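Long-range contacts in xylanase Y (PDB 1WU4), which hydrolyses xylooligosaccharides of three or more units, releasing xylose from the reducing end with inversion of anomeric configuration: residues V67-M72 and W94-M99; E301-R305 and E315-H319; H199-E205 and A223-Y229; H106-F110 and T164-N168; F138-H142 and L206-A211. The protein carries 1 engineered substitution. Numbering follows the deposited sequence.

In the fold
All five contacts belong to the (alpha/alpha)6 barrel of this glycoside hydrolase family 8 enzyme. In order of their first segments they run contact 1, contact 4, contact 5, contact 3, contact 2. Contacts 1 and 4, with centres about 15 Å apart, touch through Phe110, which packs on Thr69, Thr95 and Met96. Contacts 3 and 5, about 16 Å apart between centres, share helix 201-210, and contact 5 interleaves along the chain with both 3 and 4. Contact 2 lies across the chain's centre from contact 5, about 37 Å between contact centres. Contact 1 carries Glu70, the probable proton donor; contacts 4 and 5 lie away from the catalytic residues.

Contact 1: V67-M72 and W94-M99; sequences VRTEGM and WTMKNM
Met72 (chi1 m, chi2 m) sets its terminal methyl obliquely against the indole of Trp94 (chi1 t), Met72 CE to Trp94 CE3 3.4 Å, and the same CE lies 3.6 Å from Thr95 OG1. Val67 and Arg68 are extended; Arg68 is the N-cap, and a helix starts at Thr69, with Met72 N bonded to Arg68 O (2.9 Å). Residues 94-99 are helical with a wider pi-type turn at 95-99. The closest CA atoms are those of Met72 and Thr95, 7.1 Å apart. Val67 (chi1 t) sets CG1 3.7 Å from Trp94 CZ3. Met99 (chi1 m, chi2 t) reaches the strand-helix junction: its CE lies 3.4 Å from Val67 O and 3.7 Å from Thr69 CG2, its SD 3.8 Å from Met72 CG. This methionine-rich interface backs the turn bearing Glu70, the probable proton donor, whose side chain lies outside it, salt-bridged to Arg266. Tyr58 of strand 56-59, Cys114 of strand 113-114 and Phe133 of helix 127-144 close around helices 69-81 and 85-99.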
# COMPACT_ATOMS: atom_id res chain seq x y z
N VAL A 67 -1.65 16.93 0.52
CA VAL A 67 -1.33 15.93 -0.49
C VAL A 67 -0.16 15.13 0.06
O VAL A 67 0.88 15.69 0.39
CB VAL A 67 -0.93 16.60 -1.82
CG1 VAL A 67 -0.58 15.55 -2.86
CG2 VAL A 67 -2.07 17.49 -2.32
N ARG A 68 -0.33 13.82 0.18
CA ARG A 68 0.71 12.97 0.74
C ARG A 68 1.30 11.99 -0.27
O ARG A 68 0.62 11.57 -1.20
CB ARG A 68 0.14 12.21 1.94
CG ARG A 68 -0.46 13.16 2.95
CD ARG A 68 -0.97 12.48 4.21
NE ARG A 68 -1.36 13.50 5.18
CZ ARG A 68 -1.62 13.25 6.46
NH1 ARG A 68 -1.53 12.02 6.94
NH2 ARG A 68 -1.94 14.25 7.27
N THR A 69 2.57 11.65 -0.08
CA THR A 69 3.21 10.71 -1.00
C THR A 69 2.50 9.37 -0.97
O THR A 69 2.49 8.64 -1.96
CB THR A 69 4.72 10.55 -0.70
OG1 THR A 69 4.92 10.26 0.69
CG2 THR A 69 5.47 11.83 -1.06
N GLU A 70 1.90 9.04 0.17
CA GLU A 70 1.14 7.80 0.30
C GLU A 70 0.02 7.82 -0.75
O GLU A 70 -0.16 6.87 -1.51
CB GLU A 70 0.54 7.70 1.70
CG GLU A 70 -0.53 6.62 1.87
CD GLU A 70 -1.39 6.85 3.10
OE1 GLU A 70 -2.04 7.91 3.18
OE2 GLU A 70 -1.42 5.97 3.99
N GLY A 71 -0.73 8.92 -0.78
CA GLY A 71 -1.83 9.06 -1.72
C GLY A 71 -1.41 9.20 -3.17
O GLY A 71 -2.05 8.64 -4.06
N MET A 72 -0.35 9.96 -3.41
CA MET A 72 0.12 10.14 -4.78
C MET A 72 0.64 8.82 -5.34
O MET A 72 0.34 8.47 -6.48
CB MET A 72 1.22 11.21 -4.82
CG MET A 72 0.72 12.60 -4.42
SD MET A 72 -0.59 13.22 -5.52
CE MET A 72 0.38 14.30 -6.60
N TRP A 94 3.02 16.19 -10.85
CA TRP A 94 2.81 17.02 -9.67
C TRP A 94 3.80 16.60 -8.59
O TRP A 94 4.40 17.43 -7.90
CB TRP A 94 1.38 16.83 -9.13
CG TRP A 94 0.88 17.94 -8.24
CD1 TRP A 94 0.10 19.00 -8.61
CD2 TRP A 94 1.09 18.08 -6.82
NE1 TRP A 94 -0.20 19.78 -7.52
CE2 TRP A 94 0.40 19.24 -6.41
CE3 TRP A 94 1.80 17.34 -5.86
CZ2 TRP A 94 0.38 19.67 -5.08
CZ3 TRP A 94 1.79 17.77 -4.54
CH2 TRP A 94 1.08 18.93 -4.16
N THR A 95 3.97 15.28 -8.45
CA THR A 95 4.88 14.71 -7.46
C THR A 95 6.32 15.18 -7.66
O THR A 95 6.97 15.63 -6.72
CB THR A 95 4.84 13.17 -7.53
OG1 THR A 95 3.51 12.72 -7.25
CG2 THR A 95 5.79 12.56 -6.51
N MET A 96 6.81 15.08 -8.89
CA MET A 96 8.17 15.50 -9.18
C MET A 96 8.36 17.01 -9.06
O MET A 96 9.41 17.48 -8.63
CB MET A 96 8.57 15.04 -10.59
CG MET A 96 8.99 13.58 -10.67
SD MET A 96 10.39 13.22 -9.58
CE MET A 96 11.59 14.38 -10.20
N LYS A 97 7.34 17.76 -9.44
CA LYS A 97 7.41 19.21 -9.38
C LYS A 97 7.37 19.78 -7.97
O LYS A 97 8.15 20.67 -7.63
CB LYS A 97 6.26 19.80 -10.20
CG LYS A 97 6.27 21.31 -10.33
CD LYS A 97 5.04 21.81 -11.07
CE LYS A 97 4.90 21.15 -12.44
NZ LYS A 97 6.07 21.40 -13.33
N ASN A 98 6.48 19.26 -7.14
CA ASN A 98 6.30 19.78 -5.78
C ASN A 98 6.81 18.96 -4.61
O ASN A 98 7.08 19.52 -3.54
CB ASN A 98 4.81 20.06 -5.55
CG ASN A 98 4.22 20.99 -6.58
OD1 ASN A 98 3.20 20.68 -7.21
ND2 ASN A 98 4.85 22.14 -6.77
N MET A 99 6.96 17.65 -4.78
CA MET A 99 7.38 16.81 -3.67
C MET A 99 8.84 16.35 -3.69
O MET A 99 9.45 16.21 -2.63
CB MET A 99 6.45 15.60 -3.56
CG MET A 99 4.97 15.99 -3.63
SD MET A 99 3.81 14.62 -3.44
CE MET A 99 3.34 14.82 -1.73

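Contact 2: E301-R305 and E315-H319; sequences EDYRR and EKSLH
Backbone pairing is brief. Arg304 and Lys316 form an antiparallel, non-hydrogen-bonded pair with CA atoms 3.9 Å apart and side chains diverging; Ser317 N donates to Tyr303 O (2.8 Å, 170°) and Arg305 N to Glu315 O (3.0 Å, 148°). Residues 301-302 are 3-10, 304-305 extended, and the chain turns a corner at Glu315. The pairing closes the base of the short excursion through strands 304-306 and 312-313, tied by backbone bonding of Arg305 with Phe313, that leads into helix 320-329 of the (alpha/alpha)6 barrel. Among the side chains, Arg305 (chi1 t, chi2 t, chi3 m) meets the extended Glu315 (chi1 t, chi2 t) in a salt bridge near the guanidinium plane: Arg305 NE and NH2 lie 2.8 and 2.9 Å from Glu315 OE1. Arg305 also makes a cation-pi contact with Phe261. Arg304 (m, m, t) forms a salt bridge within 301-305, Arg304 NH2 to Asp302 OD1 3.0 Å. Lys316 NZ (m, m, t, p) hydrogen-bonds to the carbonyl Glu301 O (3.2 Å). Van der Waals contacts between aliphatic carbons join Arg304 CD to Lys316 CD (3.5 Å) and Tyr303 CB to Ser317 CB (3.9 Å). In an ST turn, Ser317 OG accepts from His319 N at 3.2 Å, with Tyr265 as a further partner.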
# COMPACT_ATOMS: atom_id res chain seq x y z
N GLU A 301 -19.61 -0.80 13.37
CA GLU A 301 -19.92 0.42 14.09
C GLU A 301 -19.24 0.45 15.46
O GLU A 301 -19.07 1.51 16.06
CB GLU A 301 -21.44 0.56 14.27
CG GLU A 301 -22.24 0.49 12.98
CD GLU A 301 -22.62 -0.93 12.59
OE1 GLU A 301 -21.72 -1.77 12.40
OE2 GLU A 301 -23.83 -1.20 12.45
N ASP A 302 -18.83 -0.73 15.94
CA ASP A 302 -18.18 -0.85 17.24
C ASP A 302 -16.67 -1.08 17.17
O ASP A 302 -16.02 -1.19 18.20
CB ASP A 302 -18.83 -1.98 18.04
CG ASP A 302 -18.32 -2.07 19.47
OD1 ASP A 302 -18.44 -1.07 20.20
OD2 ASP A 302 -17.80 -3.13 19.85
N TYR A 303 -16.11 -1.15 15.96
CA TYR A 303 -14.67 -1.36 15.82
C TYR A 303 -13.92 -0.29 16.61
O TYR A 303 -14.23 0.90 16.53
CB TYR A 303 -14.23 -1.27 14.36
CG TYR A 303 -14.67 -2.39 13.44
CD1 TYR A 303 -15.15 -3.61 13.94
CD2 TYR A 303 -14.55 -2.25 12.06
CE1 TYR A 303 -15.50 -4.65 13.07
CE2 TYR A 303 -14.89 -3.28 11.20
CZ TYR A 303 -15.36 -4.48 11.70
OH TYR A 303 -15.66 -5.48 10.81
N ARG A 304 -12.92 -0.72 17.37
CA ARG A 304 -12.12 0.18 18.20
C ARG A 304 -10.65 0.10 17.84
O ARG A 304 -10.26 -0.55 16.88
CB ARG A 304 -12.21 -0.22 19.67
CG ARG A 304 -13.57 -0.61 20.19
CD ARG A 304 -14.49 0.58 20.28
NE ARG A 304 -15.74 0.22 20.93
CZ ARG A 304 -15.87 0.01 22.24
NH1 ARG A 304 -14.82 0.13 23.05
NH2 ARG A 304 -17.05 -0.33 22.75
N ARG A 305 -9.86 0.81 18.63
CA ARG A 305 -8.41 0.74 18.54
C ARG A 305 -8.24 -0.42 19.53
O ARG A 305 -8.92 -0.46 20.55
CB ARG A 305 -7.74 1.99 19.11
CG ARG A 305 -6.22 1.90 19.19
CD ARG A 305 -5.61 2.98 20.06
NE ARG A 305 -5.79 4.33 19.52
CZ ARG A 305 -5.00 4.89 18.61
NH1 ARG A 305 -3.96 4.23 18.11
NH2 ARG A 305 -5.25 6.13 18.20
N GLU A 315 -11.72 4.37 22.33
CA GLU A 315 -11.65 5.02 21.02
C GLU A 315 -12.07 4.11 19.87
O GLU A 315 -11.62 2.97 19.76
CB GLU A 315 -10.24 5.55 20.75
CG GLU A 315 -10.08 6.13 19.35
CD GLU A 315 -8.72 6.78 19.11
OE1 GLU A 315 -7.72 6.34 19.71
OE2 GLU A 315 -8.67 7.73 18.30
N LYS A 316 -12.95 4.63 19.03
CA LYS A 316 -13.43 3.89 17.87
C LYS A 316 -12.42 3.99 16.74
O LYS A 316 -11.61 4.92 16.68
CB LYS A 316 -14.76 4.46 17.37
CG LYS A 316 -15.93 4.31 18.32
CD LYS A 316 -16.40 2.86 18.41
CE LYS A 316 -17.71 2.76 19.17
NZ LYS A 316 -18.79 3.52 18.47
N SER A 317 -12.46 3.02 15.84
CA SER A 317 -11.60 3.03 14.67
C SER A 317 -11.96 4.30 13.91
O SER A 317 -13.14 4.66 13.81
CB SER A 317 -11.91 1.81 13.80
OG SER A 317 -11.33 1.95 12.51
N LEU A 318 -10.96 5.00 13.39
CA LEU A 318 -11.22 6.22 12.63
C LEU A 318 -11.48 5.87 11.17
O LEU A 318 -11.94 6.71 10.40
CB LEU A 318 -10.02 7.17 12.73
CG LEU A 318 -9.87 7.93 14.05
CD1 LEU A 318 -8.54 8.66 14.07
CD2 LEU A 318 -11.03 8.90 14.21
N HIS A 319 -11.21 4.62 10.80
CA HIS A 319 -11.39 4.17 9.42
C HIS A 319 -11.96 2.75 9.35
O HIS A 319 -11.33 1.84 8.82
CB HIS A 319 -10.04 4.22 8.70
CG HIS A 319 -9.42 5.58 8.69
ND1 HIS A 319 -9.88 6.60 7.88
CD2 HIS A 319 -8.40 6.11 9.41
CE1 HIS A 319 -9.17 7.69 8.10
NE2 HIS A 319 -8.27 7.42 9.03

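Contact 3: H199-E205 and A223-Y229; sequences HLPHFYE and AEASREY
This is a buried packing of two antiparallel helices, 201-210 and 216-233, joined in the chain by a short connection. The axes of the segments 201-205 and 223-229 approach to 8.5 Å with their directions at 170°. The closest CA atoms, those of Pro201 and Ala223, are only 4.1 Å apart, a spacing that the small Ala223 permits. Leu200 is the N-cap, and its N is bonded to Tyr204 OH (3.1 Å) one turn on. Pro201 CB lies 3.5 Å from Ala223 O and 3.6 Å from Arg227 CG, and also sits over the face of the Arg227 guanidinium; Tyr204 CB is 4.0 Å from Ala223 CB. Such antiparallel neighbours are the building unit of the (alpha/alpha)6 barrel, and here Tyr204 OH is hydrogen-bonded with Glu131 of helix 127-144, while Arg227 has a second salt bridge, to Asp274 of helix 265-278. Polar pairs flank the apolar strip. Glu205 (m, m) and Arg227 (m, t, t) form a salt bridge, Glu205 OE2 to Arg227 NH1 3.0 Å, with a weak bond from Arg227 NH2 to Glu205 OE2 at 3.2 Å. Before the helix, His199 (chi1 m) hydrogen-bonds through ND1 to Ser226 OG at 2.7 Å, and its ring meets that of Tyr229 (chi1 t) obliquely, centroids 4.6 Å apart and planes at 35°. His199 NE2 is held by Ser194.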
# COMPACT_ATOMS: atom_id res chain seq x y z
N HIS A 199 5.79 -3.18 4.99
CA HIS A 199 6.45 -4.34 4.41
C HIS A 199 5.69 -4.96 3.25
O HIS A 199 4.60 -5.49 3.42
CB HIS A 199 6.72 -5.37 5.51
CG HIS A 199 7.75 -4.91 6.50
ND1 HIS A 199 9.06 -5.32 6.46
CD2 HIS A 199 7.67 -4.00 7.50
CE1 HIS A 199 9.75 -4.68 7.38
NE2 HIS A 199 8.93 -3.87 8.03
N LEU A 200 6.31 -4.89 2.08
CA LEU A 200 5.71 -5.40 0.85
C LEU A 200 6.67 -6.39 0.19
O LEU A 200 7.30 -6.07 -0.83
CB LEU A 200 5.42 -4.23 -0.09
CG LEU A 200 4.63 -3.07 0.52
CD1 LEU A 200 4.57 -1.92 -0.48
CD2 LEU A 200 3.22 -3.53 0.89
N PRO A 201 6.78 -7.60 0.75
CA PRO A 201 7.69 -8.59 0.16
C PRO A 201 7.42 -8.87 -1.31
O PRO A 201 8.35 -9.12 -2.07
CB PRO A 201 7.49 -9.82 1.05
CG PRO A 201 6.10 -9.65 1.59
CD PRO A 201 6.02 -8.17 1.87
N HIS A 202 6.15 -8.81 -1.70
CA HIS A 202 5.78 -9.04 -3.09
C HIS A 202 6.32 -7.94 -4.00
O HIS A 202 6.63 -8.19 -5.16
CB HIS A 202 4.26 -9.20 -3.22
CG HIS A 202 3.46 -8.17 -2.49
ND1 HIS A 202 3.64 -7.91 -1.14
CD2 HIS A 202 2.45 -7.35 -2.90
CE1 HIS A 202 2.77 -6.98 -0.76
NE2 HIS A 202 2.05 -6.63 -1.80
N PHE A 203 6.44 -6.72 -3.48
CA PHE A 203 7.00 -5.62 -4.26
C PHE A 203 8.51 -5.85 -4.40
O PHE A 203 9.07 -5.69 -5.48
CB PHE A 203 6.78 -4.28 -3.54
CG PHE A 203 5.42 -3.66 -3.77
CD1 PHE A 203 4.27 -4.44 -3.76
CD2 PHE A 203 5.30 -2.29 -3.95
CE1 PHE A 203 3.00 -3.85 -3.92
CE2 PHE A 203 4.05 -1.69 -4.11
CZ PHE A 203 2.90 -2.48 -4.10
N TYR A 204 9.15 -6.25 -3.30
CA TYR A 204 10.60 -6.47 -3.32
C TYR A 204 10.99 -7.61 -4.25
O TYR A 204 12.07 -7.58 -4.84
CB TYR A 204 11.12 -6.71 -1.90
CG TYR A 204 10.59 -5.73 -0.87
CD1 TYR A 204 10.17 -4.45 -1.24
CD2 TYR A 204 10.45 -6.11 0.46
CE1 TYR A 204 9.61 -3.58 -0.31
CE2 TYR A 204 9.88 -5.24 1.40
CZ TYR A 204 9.46 -3.98 1.00
OH TYR A 204 8.83 -3.16 1.91
N GLU A 205 10.14 -8.62 -4.37
CA GLU A 205 10.42 -9.74 -5.27
C GLU A 205 10.56 -9.18 -6.69
O GLU A 205 11.44 -9.58 -7.45
CB GLU A 205 9.26 -10.74 -5.25
CG GLU A 205 9.06 -11.43 -3.91
CD GLU A 205 9.96 -12.62 -3.73
OE1 GLU A 205 11.16 -12.54 -4.08
OE2 GLU A 205 9.47 -13.65 -3.21
N ALA A 223 12.83 -9.19 0.63
CA ALA A 223 11.55 -9.88 0.55
C ALA A 223 11.47 -10.95 1.64
O ALA A 223 10.47 -11.05 2.37
CB ALA A 223 11.38 -10.52 -0.82
N GLU A 224 12.53 -11.75 1.76
CA GLU A 224 12.58 -12.81 2.75
C GLU A 224 12.57 -12.23 4.16
O GLU A 224 11.87 -12.74 5.05
CB GLU A 224 13.84 -13.66 2.54
CG GLU A 224 14.06 -14.77 3.57
CD GLU A 224 12.86 -15.68 3.73
OE1 GLU A 224 12.16 -15.92 2.73
OE2 GLU A 224 12.62 -16.16 4.86
N ALA A 225 13.34 -11.17 4.38
CA ALA A 225 13.40 -10.53 5.69
C ALA A 225 12.03 -10.00 6.10
O ALA A 225 11.62 -10.14 7.26
CB ALA A 225 14.41 -9.39 5.67
N SER A 226 11.31 -9.39 5.17
CA SER A 226 9.99 -8.86 5.48
C SER A 226 8.98 -9.96 5.81
O SER A 226 8.15 -9.79 6.70
CB SER A 226 9.46 -8.00 4.33
OG SER A 226 10.09 -6.73 4.34
N ARG A 227 9.05 -11.08 5.09
CA ARG A 227 8.13 -12.17 5.36
C ARG A 227 8.37 -12.73 6.77
O ARG A 227 7.42 -13.04 7.49
CB ARG A 227 8.27 -13.28 4.31
CG ARG A 227 7.82 -12.85 2.92
CD ARG A 227 7.41 -14.04 2.05
NE ARG A 227 6.84 -13.62 0.78
CZ ARG A 227 7.54 -13.36 -0.32
NH1 ARG A 227 8.86 -13.47 -0.30
NH2 ARG A 227 6.93 -12.97 -1.43
N GLU A 228 9.63 -12.83 7.16
CA GLU A 228 9.94 -13.33 8.49
C GLU A 228 9.56 -12.31 9.56
O GLU A 228 9.11 -12.68 10.65
CB GLU A 228 11.43 -13.67 8.60
CG GLU A 228 11.80 -14.95 7.86
CD GLU A 228 10.98 -16.14 8.33
OE1 GLU A 228 11.05 -16.47 9.53
OE2 GLU A 228 10.27 -16.74 7.50
N TYR A 229 9.72 -11.03 9.25
CA TYR A 229 9.40 -9.96 10.19
C TYR A 229 7.91 -9.95 10.51
O TYR A 229 7.52 -9.78 11.67
CB TYR A 229 9.82 -8.61 9.60
CG TYR A 229 9.61 -7.43 10.51
CD1 TYR A 229 10.34 -7.29 11.70
CD2 TYR A 229 8.71 -6.42 10.18
CE1 TYR A 229 10.17 -6.18 12.52
CE2 TYR A 229 8.53 -5.31 10.99
CZ TYR A 229 9.27 -5.19 12.16
OH TYR A 229 9.10 -4.08 12.95

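Contact 4: H106-F110 and T164-N168; sequences HAGYF and TCVHN
Residues 106-109 make a type II beta turn, closed by Tyr109 N to His106 O (3.0 Å), with Gly108 at phi/psi 104/-14, where a side chain would clash with the preceding carbonyl and crowd Thr164 CG2. This loop between helix 85-99 and strand 113-114 packs on the C-terminal end of helix 154-167; the nearest CA atoms, of Gly108 and Thr164, are 6.7 Å apart. Tyr109 (chi1 m, chi2 -48°) swings its ring across to the helix. Its CE1 lies 3.6 Å from Thr164 CG2 and 4.2 Å from Cys165 SG, a sulfur-aromatic contact at the ring edge (SG to centroid 5.5 Å). Thr164 (chi1 m) points its CB toward the turn, and Cys165 takes chi1 m. Asn168 (chi1 t), just past the helix, lies beside the Tyr109 ring. Tyr109 OH bonds His175 O. One water is hydrogen-bonded to Gly108 O (2.7 Å, water donating) and to Thr164 OG1 (2.8 Å), itself bonded to Lys160 O. Ring packing and a solvent link thus fit loop to helix end, without direct hydrogen bonding between the segments.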
# COMPACT_ATOMS: atom_id res chain seq x y z
N HIS A 106 17.39 14.84 3.12
CA HIS A 106 16.56 13.88 2.42
C HIS A 106 16.47 14.13 0.91
O HIS A 106 15.52 13.70 0.25
CB HIS A 106 15.16 13.84 3.04
CG HIS A 106 15.16 13.35 4.46
ND1 HIS A 106 14.70 14.12 5.51
CD2 HIS A 106 15.59 12.19 5.01
CE1 HIS A 106 14.86 13.45 6.64
NE2 HIS A 106 15.39 12.28 6.36
N ALA A 107 17.47 14.82 0.37
CA ALA A 107 17.50 15.08 -1.06
C ALA A 107 17.47 13.72 -1.75
O ALA A 107 18.17 12.79 -1.34
CB ALA A 107 18.78 15.83 -1.43
N GLY A 108 16.64 13.58 -2.78
CA GLY A 108 16.54 12.31 -3.47
C GLY A 108 15.26 11.58 -3.10
O GLY A 108 14.87 10.61 -3.76
N TYR A 109 14.61 12.03 -2.03
CA TYR A 109 13.36 11.45 -1.57
C TYR A 109 12.24 12.46 -1.81
O TYR A 109 12.49 13.57 -2.29
CB TYR A 109 13.43 11.10 -0.08
CG TYR A 109 14.42 10.01 0.27
CD1 TYR A 109 14.46 8.81 -0.44
CD2 TYR A 109 15.27 10.14 1.37
CE1 TYR A 109 15.31 7.77 -0.07
CE2 TYR A 109 16.13 9.11 1.75
CZ TYR A 109 16.14 7.93 1.03
OH TYR A 109 16.97 6.90 1.43
N PHE A 110 11.01 12.08 -1.48
CA PHE A 110 9.85 12.94 -1.69
C PHE A 110 9.24 13.43 -0.38
O PHE A 110 8.96 12.64 0.52
CB PHE A 110 8.80 12.17 -2.50
CG PHE A 110 9.27 11.76 -3.86
CD1 PHE A 110 8.99 12.54 -4.98
CD2 PHE A 110 10.04 10.61 -4.03
CE1 PHE A 110 9.46 12.19 -6.24
CE2 PHE A 110 10.51 10.25 -5.29
CZ PHE A 110 10.22 11.04 -6.40
N THR A 164 18.71 5.15 -4.40
CA THR A 164 18.79 6.05 -3.25
C THR A 164 18.30 5.34 -1.99
O THR A 164 18.94 5.42 -0.94
CB THR A 164 17.94 7.31 -3.49
OG1 THR A 164 18.35 7.93 -4.71
CG2 THR A 164 18.12 8.29 -2.34
N CYS A 165 17.17 4.66 -2.09
CA CYS A 165 16.59 3.95 -0.95
C CYS A 165 17.55 2.97 -0.30
O CYS A 165 17.51 2.77 0.91
CB CYS A 165 15.33 3.20 -1.38
SG CYS A 165 13.94 4.27 -1.84
N VAL A 166 18.41 2.35 -1.10
CA VAL A 166 19.36 1.38 -0.58
C VAL A 166 20.74 1.93 -0.25
O VAL A 166 21.34 1.56 0.76
CB VAL A 166 19.55 0.21 -1.59
CG1 VAL A 166 20.59 -0.78 -1.07
CG2 VAL A 166 18.23 -0.50 -1.82
N HIS A 167 21.23 2.85 -1.08
CA HIS A 167 22.58 3.39 -0.92
C HIS A 167 22.77 4.78 -0.33
O HIS A 167 23.91 5.20 -0.11
CB HIS A 167 23.28 3.34 -2.28
CG HIS A 167 23.46 1.94 -2.79
ND1 HIS A 167 24.53 1.15 -2.44
CD2 HIS A 167 22.68 1.19 -3.60
CE1 HIS A 167 24.40 -0.04 -3.00
NE2 HIS A 167 23.29 -0.04 -3.71
N ASN A 168 21.69 5.51 -0.06
CA ASN A 168 21.82 6.85 0.49
C ASN A 168 22.69 6.84 1.75
O ASN A 168 22.53 5.99 2.62
CB ASN A 168 20.45 7.44 0.81
CG ASN A 168 20.44 8.96 0.74
OD1 ASN A 168 19.59 9.61 1.35
ND2 ASN A 168 21.36 9.53 -0.02
O HOH W 1 16.24 9.37 -5.75

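Contact 5: F138-H142 and L206-A211; sequences FFASH and LFSLWA
A histidine standing edge-on against a tryptophan face marks this contact: the edge of His142 meets the six-membered ring of Trp210, centroids 4.4 Å apart and planes at 84°, an edge-to-face (T-shaped) pair with His142 CE1 3.5 Å from Trp210 CE2. Both side chains take chi1 m, with chi2 166° for His142 and -33° for Trp210, and His142 ND1 is hydrogen-bonded to Trp379 O. The segments are the helix 138-142 and the last turns of helix 201-210, with Ala211 the first residue beyond it; their axes approach no closer than 12.7 Å and cross at 55°, so large side chains fill the gap. The nearest CA atoms, those of Phe138 and Trp210, are 7.8 Å apart. Phe138 (chi1 m, chi2 -54°) receives Trp210 CB over its face in a CH-pi contact, 3.8 Å from the centroid and 17° off the normal; its CE1 lies 3.4 Å from Trp210 O and its CE2 3.9 Å from Phe207 CD1. Phe139 (chi1 m, chi2 -12°) fills the adjoining space, CE1 to Trp210 CZ3 3.8 Å and CZ to Leu206 CD1 4.1 Å. Leu162 of helix 154-167 packs on Phe138 and Phe207, Ile378 on Phe139 and Leu206, and Pro381 on His142 and Trp210. Phe138, His142 and Trp210 thus make an aromatic cluster between two helices of the (alpha/alpha)6 barrel.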
# COMPACT_ATOMS: atom_id res chain seq x y z
N PHE A 138 7.62 1.15 -12.52
CA PHE A 138 8.04 -0.02 -13.30
C PHE A 138 6.84 -0.50 -14.12
O PHE A 138 6.98 -0.83 -15.30
CB PHE A 138 8.52 -1.17 -12.41
CG PHE A 138 9.94 -1.04 -11.92
CD1 PHE A 138 10.99 -0.84 -12.82
CD2 PHE A 138 10.23 -1.14 -10.57
CE1 PHE A 138 12.31 -0.76 -12.37
CE2 PHE A 138 11.55 -1.06 -10.11
CZ PHE A 138 12.59 -0.87 -11.02
N PHE A 139 5.67 -0.55 -13.50
CA PHE A 139 4.47 -0.99 -14.21
C PHE A 139 4.15 -0.04 -15.37
O PHE A 139 3.77 -0.49 -16.45
CB PHE A 139 3.26 -1.06 -13.26
CG PHE A 139 3.30 -2.23 -12.30
CD1 PHE A 139 4.22 -3.27 -12.45
CD2 PHE A 139 2.38 -2.30 -11.26
CE1 PHE A 139 4.21 -4.36 -11.57
CE2 PHE A 139 2.36 -3.38 -10.38
CZ PHE A 139 3.28 -4.41 -10.53
N ALA A 140 4.31 1.26 -15.15
CA ALA A 140 4.05 2.25 -16.19
C ALA A 140 4.99 2.01 -17.37
O ALA A 140 4.57 2.03 -18.53
CB ALA A 140 4.24 3.65 -15.64
N SER A 141 6.26 1.79 -17.07
CA SER A 141 7.25 1.53 -18.11
C SER A 141 6.85 0.31 -18.93
O SER A 141 6.93 0.31 -20.16
CB SER A 141 8.62 1.30 -17.49
OG SER A 141 9.59 0.97 -18.48
N HIS A 142 6.42 -0.74 -18.24
CA HIS A 142 6.05 -1.99 -18.90
C HIS A 142 4.77 -1.91 -19.73
O HIS A 142 4.68 -2.53 -20.79
CB HIS A 142 5.95 -3.10 -17.85
CG HIS A 142 7.22 -3.29 -17.08
ND1 HIS A 142 7.29 -4.03 -15.92
CD2 HIS A 142 8.48 -2.83 -17.30
CE1 HIS A 142 8.52 -4.01 -15.45
NE2 HIS A 142 9.27 -3.29 -16.27
N LEU A 206 9.69 -8.24 -7.04
CA LEU A 206 9.74 -7.64 -8.36
C LEU A 206 10.95 -6.72 -8.48
O LEU A 206 11.58 -6.65 -9.53
CB LEU A 206 8.43 -6.91 -8.66
CG LEU A 206 7.23 -7.86 -8.70
CD1 LEU A 206 5.94 -7.06 -8.83
CD2 LEU A 206 7.38 -8.83 -9.87
N PHE A 207 11.29 -6.02 -7.40
CA PHE A 207 12.46 -5.15 -7.44
C PHE A 207 13.70 -6.01 -7.67
O PHE A 207 14.66 -5.57 -8.30
CB PHE A 207 12.63 -4.37 -6.12
CG PHE A 207 11.53 -3.38 -5.83
CD1 PHE A 207 10.62 -2.98 -6.82
CD2 PHE A 207 11.43 -2.82 -4.56
CE1 PHE A 207 9.63 -2.04 -6.53
CE2 PHE A 207 10.44 -1.88 -4.27
CZ PHE A 207 9.54 -1.49 -5.26
N SER A 208 13.68 -7.24 -7.17
CA SER A 208 14.84 -8.13 -7.34
C SER A 208 15.02 -8.53 -8.80
O SER A 208 16.06 -9.09 -9.17
CB SER A 208 14.70 -9.39 -6.46
OG SER A 208 13.87 -10.38 -7.06
N LEU A 209 14.03 -8.23 -9.63
CA LEU A 209 14.10 -8.55 -11.05
C LEU A 209 14.33 -7.31 -11.90
O LEU A 209 14.96 -7.40 -12.96
CB LEU A 209 12.79 -9.21 -11.52
CG LEU A 209 12.32 -10.48 -10.82
CD1 LEU A 209 10.97 -10.90 -11.38
CD2 LEU A 209 13.35 -11.59 -11.02
N TRP A 210 13.85 -6.17 -11.43
CA TRP A 210 13.94 -4.94 -12.21
C TRP A 210 14.81 -3.78 -11.71
O TRP A 210 15.06 -2.84 -12.46
CB TRP A 210 12.52 -4.41 -12.47
CG TRP A 210 11.59 -5.46 -13.03
CD1 TRP A 210 11.92 -6.49 -13.87
CD2 TRP A 210 10.18 -5.55 -12.82
NE1 TRP A 210 10.80 -7.21 -14.20
CE2 TRP A 210 9.72 -6.66 -13.57
CE3 TRP A 210 9.25 -4.80 -12.08
CZ2 TRP A 210 8.37 -7.03 -13.60
CZ3 TRP A 210 7.91 -5.18 -12.11
CH2 TRP A 210 7.49 -6.29 -12.87
N ALA A 211 15.25 -3.83 -10.46
CA ALA A 211 16.08 -2.75 -9.95
C ALA A 211 17.48 -2.85 -10.55
O ALA A 211 17.76 -3.77 -11.32
CB ALA A 211 16.16 -2.82 -8.43